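Local coordinates for protein sphingomyelinase-c (Listeria ivanovii, PDB 1ZWX) that belongs to the DNase I-like endonuclease/exonuclease/phosphatase family and carries the two packed beta sheets of that fold, at residues P217-T226 with S261-T269. Sequence-based numbering, arbitrary orientation.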
loop_
_atom_site.group_PDB
_atom_site.type_symbol
_atom_site.label_atom_id
_atom_site.label_comp_id
_atom_site.label_asym_id
_atom_site.label_seq_id
_atom_site.Cartn_x
_atom_site.Cartn_y
_atom_site.Cartn_z
ATOM N N PRO A 217 10.973 9.996 6.339
ATOM C CA PRO A 217 12.081 9.941 5.364
ATOM C C PRO A 217 12.859 11.263 5.271
ATOM O O PRO A 217 12.303 12.339 5.546
ATOM C CB PRO A 217 11.373 9.613 4.044
ATOM C CG PRO A 217 10.181 8.768 4.488
ATOM C CD PRO A 217 9.724 9.417 5.794
ATOM N N ALA A 218 14.144 11.158 4.907
ATOM C CA ALA A 218 15.045 12.310 4.813
ATOM C C ALA A 218 14.568 13.368 3.820
ATOM O O ALA A 218 14.011 13.037 2.753
ATOM C CB ALA A 218 16.462 11.846 4.447
ATOM N N ASN A 219 14.818 14.636 4.163
ATOM C CA ASN A 219 14.421 15.781 3.347
ATOM C C ASN A 219 13.010 15.598 2.792
ATOM O O ASN A 219 12.788 15.674 1.578
ATOM C CB ASN A 219 15.424 16.021 2.211
ATOM N N PHE A 220 12.067 15.346 3.697
ATOM C CA PHE A 220 10.702 14.991 3.321
ATOM C C PHE A 220 9.941 16.177 2.759
ATOM O O PHE A 220 9.939 17.245 3.359
ATOM C CB PHE A 220 9.942 14.422 4.519
ATOM C CG PHE A 220 8.722 13.643 4.130
ATOM C CD1 PHE A 220 8.845 12.340 3.645
ATOM C CD2 PHE A 220 7.456 14.224 4.192
ATOM C CE1 PHE A 220 7.712 11.607 3.267
ATOM C CE2 PHE A 220 6.317 13.511 3.798
ATOM C CZ PHE A 220 6.451 12.197 3.344
ATOM N N ASN A 221 9.300 15.990 1.610
ATOM C CA ASN A 221 8.421 17.021 1.066
ATOM C C ASN A 221 6.922 16.675 1.184
ATOM O O ASN A 221 6.363 15.911 0.379
ATOM C CB ASN A 221 8.800 17.359 -0.371
ATOM C CG ASN A 221 7.977 18.494 -0.942
ATOM O OD1 ASN A 221 7.954 18.700 -2.151
ATOM N ND2 ASN A 221 7.305 19.238 -0.081
ATOM N N GLY A 222 6.295 17.263 2.197
ATOM C CA GLY A 222 4.884 17.045 2.486
ATOM C C GLY A 222 3.936 17.908 1.676
ATOM O O GLY A 222 2.736 17.657 1.680
ATOM N N GLN A 223 4.469 18.925 0.990
ATOM C CA GLN A 223 3.664 19.788 0.107
ATOM C C GLN A 223 3.097 18.988 -1.066
ATOM O O GLN A 223 2.117 19.378 -1.697
ATOM C CB GLN A 223 4.470 21.000 -0.370
ATOM N N MET A 224 3.697 17.838 -1.332
ATOM C CA MET A 224 3.109 16.869 -2.227
ATOM C C MET A 224 1.776 16.340 -1.641
ATOM O O MET A 224 1.419 16.593 -0.457
ATOM C CB MET A 224 4.103 15.728 -2.483
ATOM C CG MET A 224 4.776 15.697 -3.878
ATOM S SD MET A 224 5.210 17.237 -4.749
ATOM C CE MET A 224 3.612 17.882 -5.295
ATOM N N ALA A 225 1.031 15.642 -2.480
ATOM C CA ALA A 225 -0.187 14.964 -2.064
ATOM C C ALA A 225 -0.243 13.676 -2.847
ATOM O O ALA A 225 -0.099 13.682 -4.063
ATOM C CB ALA A 225 -1.426 15.828 -2.365
ATOM N N THR A 226 -0.412 12.567 -2.149
ATOM C CA THR A 226 -0.564 11.278 -2.804
ATOM C C THR A 226 -2.024 11.018 -3.189
ATOM O O THR A 226 -2.302 10.140 -4.003
ATOM C CB THR A 226 -0.046 10.133 -1.919
ATOM O OG1 THR A 226 -0.914 9.947 -0.777
ATOM C CG2 THR A 226 1.401 10.435 -1.464
ATOM N N SER A 261 20.703 7.272 4.467
ATOM C CA SER A 261 19.738 8.185 3.920
ATOM C C SER A 261 18.543 7.346 3.402
ATOM O O SER A 261 18.750 6.446 2.607
ATOM C CB SER A 261 20.423 8.903 2.765
ATOM O OG SER A 261 19.726 10.053 2.377
ATOM N N TRP A 262 17.325 7.628 3.866
ATOM C CA TRP A 262 16.090 7.013 3.297
ATOM C C TRP A 262 15.095 8.095 2.887
ATOM O O TRP A 262 14.853 9.058 3.645
ATOM C CB TRP A 262 15.457 6.068 4.299
ATOM C CG TRP A 262 14.185 5.437 3.823
ATOM C CD1 TRP A 262 12.912 5.715 4.257
ATOM C CD2 TRP A 262 14.058 4.390 2.851
ATOM N NE1 TRP A 262 12.013 4.906 3.628
ATOM C CE2 TRP A 262 12.675 4.083 2.753
ATOM C CE3 TRP A 262 14.976 3.675 2.058
ATOM C CZ2 TRP A 262 12.186 3.113 1.874
ATOM C CZ3 TRP A 262 14.500 2.704 1.199
ATOM C CH2 TRP A 262 13.110 2.430 1.108
ATOM N N HIS A 263 14.576 7.956 1.669
ATOM C CA HIS A 263 13.768 8.973 1.003
ATOM C C HIS A 263 12.461 8.344 0.530
ATOM O O HIS A 263 12.404 7.128 0.368
ATOM C CB HIS A 263 14.519 9.529 -0.204
ATOM C CG HIS A 263 15.831 10.161 0.159
ATOM N ND1 HIS A 263 15.935 11.480 0.553
ATOM C CD2 HIS A 263 17.074 9.639 0.255
ATOM C CE1 HIS A 263 17.194 11.749 0.848
ATOM N NE2 HIS A 263 17.906 10.651 0.675
ATOM N N ASN A 264 11.444 9.193 0.336
ATOM C CA ASN A 264 10.212 8.867 -0.385
ATOM C C ASN A 264 10.041 9.916 -1.465
ATOM O O ASN A 264 10.314 11.076 -1.227
ATOM C CB ASN A 264 8.975 8.939 0.527
ATOM C CG ASN A 264 8.784 7.714 1.367
ATOM O OD1 ASN A 264 7.734 7.542 2.005
ATOM N ND2 ASN A 264 9.798 6.844 1.406
ATOM N N LYS A 265 9.559 9.506 -2.635
ATOM C CA LYS A 265 9.181 10.410 -3.703
ATOM C C LYS A 265 7.809 9.986 -4.240
ATOM O O LYS A 265 7.596 8.814 -4.554
ATOM C CB LYS A 265 10.210 10.377 -4.864
ATOM C CG LYS A 265 9.838 11.346 -5.992
ATOM C CD LYS A 265 10.980 11.756 -6.887
ATOM C CE LYS A 265 10.641 13.081 -7.601
ATOM N N VAL A 266 6.908 10.956 -4.350
ATOM C CA VAL A 266 5.589 10.751 -4.934
ATOM C C VAL A 266 5.738 10.901 -6.445
ATOM O O VAL A 266 6.305 11.896 -6.924
ATOM C CB VAL A 266 4.568 11.801 -4.410
ATOM C CG1 VAL A 266 3.178 11.568 -5.027
ATOM C CG2 VAL A 266 4.494 11.778 -2.905
ATOM N N LEU A 267 5.251 9.907 -7.185
ATOM C CA LEU A 267 5.277 9.941 -8.638
ATOM C C LEU A 267 3.925 10.368 -9.203
ATOM O O LEU A 267 2.917 9.689 -9.007
ATOM C CB LEU A 267 5.695 8.572 -9.190
ATOM C CG LEU A 267 6.901 7.936 -8.486
ATOM C CD1 LEU A 267 7.022 6.463 -8.875
ATOM C CD2 LEU A 267 8.209 8.720 -8.783
ATOM N N HIS A 268 3.931 11.505 -9.897
ATOM C CA HIS A 268 2.731 12.084 -10.477
ATOM C C HIS A 268 2.480 11.652 -11.913
ATOM O O HIS A 268 1.784 12.341 -12.652
ATOM C CB HIS A 268 2.811 13.608 -10.420
ATOM C CG HIS A 268 2.913 14.147 -9.032
ATOM N ND1 HIS A 268 4.122 14.422 -8.430
ATOM C CD2 HIS A 268 1.959 14.443 -8.117
ATOM C CE1 HIS A 268 3.908 14.871 -7.204
ATOM N NE2 HIS A 268 2.604 14.894 -6.990
ATOM N N THR A 269 3.015 10.503 -12.303
ATOM C CA THR A 269 2.952 10.101 -13.694
ATOM C C THR A 269 1.519 9.745 -14.127
ATOM O O THR A 269 0.812 8.992 -13.441
ATOM C CB THR A 269 3.948 8.955 -14.012
ATOM O OG1 THR A 269 3.936 8.680 -15.423
ATOM C CG2 THR A 269 3.647 7.662 -13.198
HETATM O O HOH W 1 11.834 11.841 1.451
HETATM O O HOH W 2 13.974 13.617 -0.548
HETATM O O HOH W 3 9.853 13.829 0.102
#
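Ser261 OG comes within 4.3 Å of the Ala218 methyl, CB, and shares a hydrogen bond of 2.6 Å with His263 NE2, which helps fix the rotation of that imidazole. The carbonyl of Trp262 takes the backbone N-H of Ala218, with N and O 2.6 Å apart. The same residue's CD1 lies 4.1 Å from Pro217 CG, while its indole N-H is spent on the Ile250 carbonyl. The other ring nitrogen of His263, ND1, gives a weak, bent bond to Ala218 O, and CE1 rests on the Ala218 methyl. Asn264 turns its CG anti to its own carbonyl carbon (chi1 -81°), bringing the amide against the proline ring, where Pro217 CG sits 3.6 Å from Asn264 CG. That amide is pinned at both ends: ND2 reaches back to the His263 carbonyl, approaching from above the carbonyl plane, and OD1 accepts from Ile250 N. Phe220 brings CE1 obliquely to Asn264 CB. Where the backbones separate, water spans the gap, one molecule linking Asn264 N to Ala218 O and another joining Asn264 O to Asn221 N. Val266 spreads its two methyls under the returning loop: CG2 meets Thr226 CG2 at 3.7 Å, and CB packs on Met224 CG. Bent at chi2 and chi3, the Met224 chain curls around the rim of His268, its CG in the ring plane 3.5 Å from CE1 and its sulfur also at the edge, while Val266 CG1 lies over one face of the ring, offset toward the rim. Strand 262-266 is an outermost strand of one of the two six-stranded sheets of this DNase I-like sandwich, paired antiparallel with strand 294-298; the loop between helices 203-212 and 233-238 runs along it, with Pro217 and Phe220 also touching strand 248-252, the border strand of the other sheet.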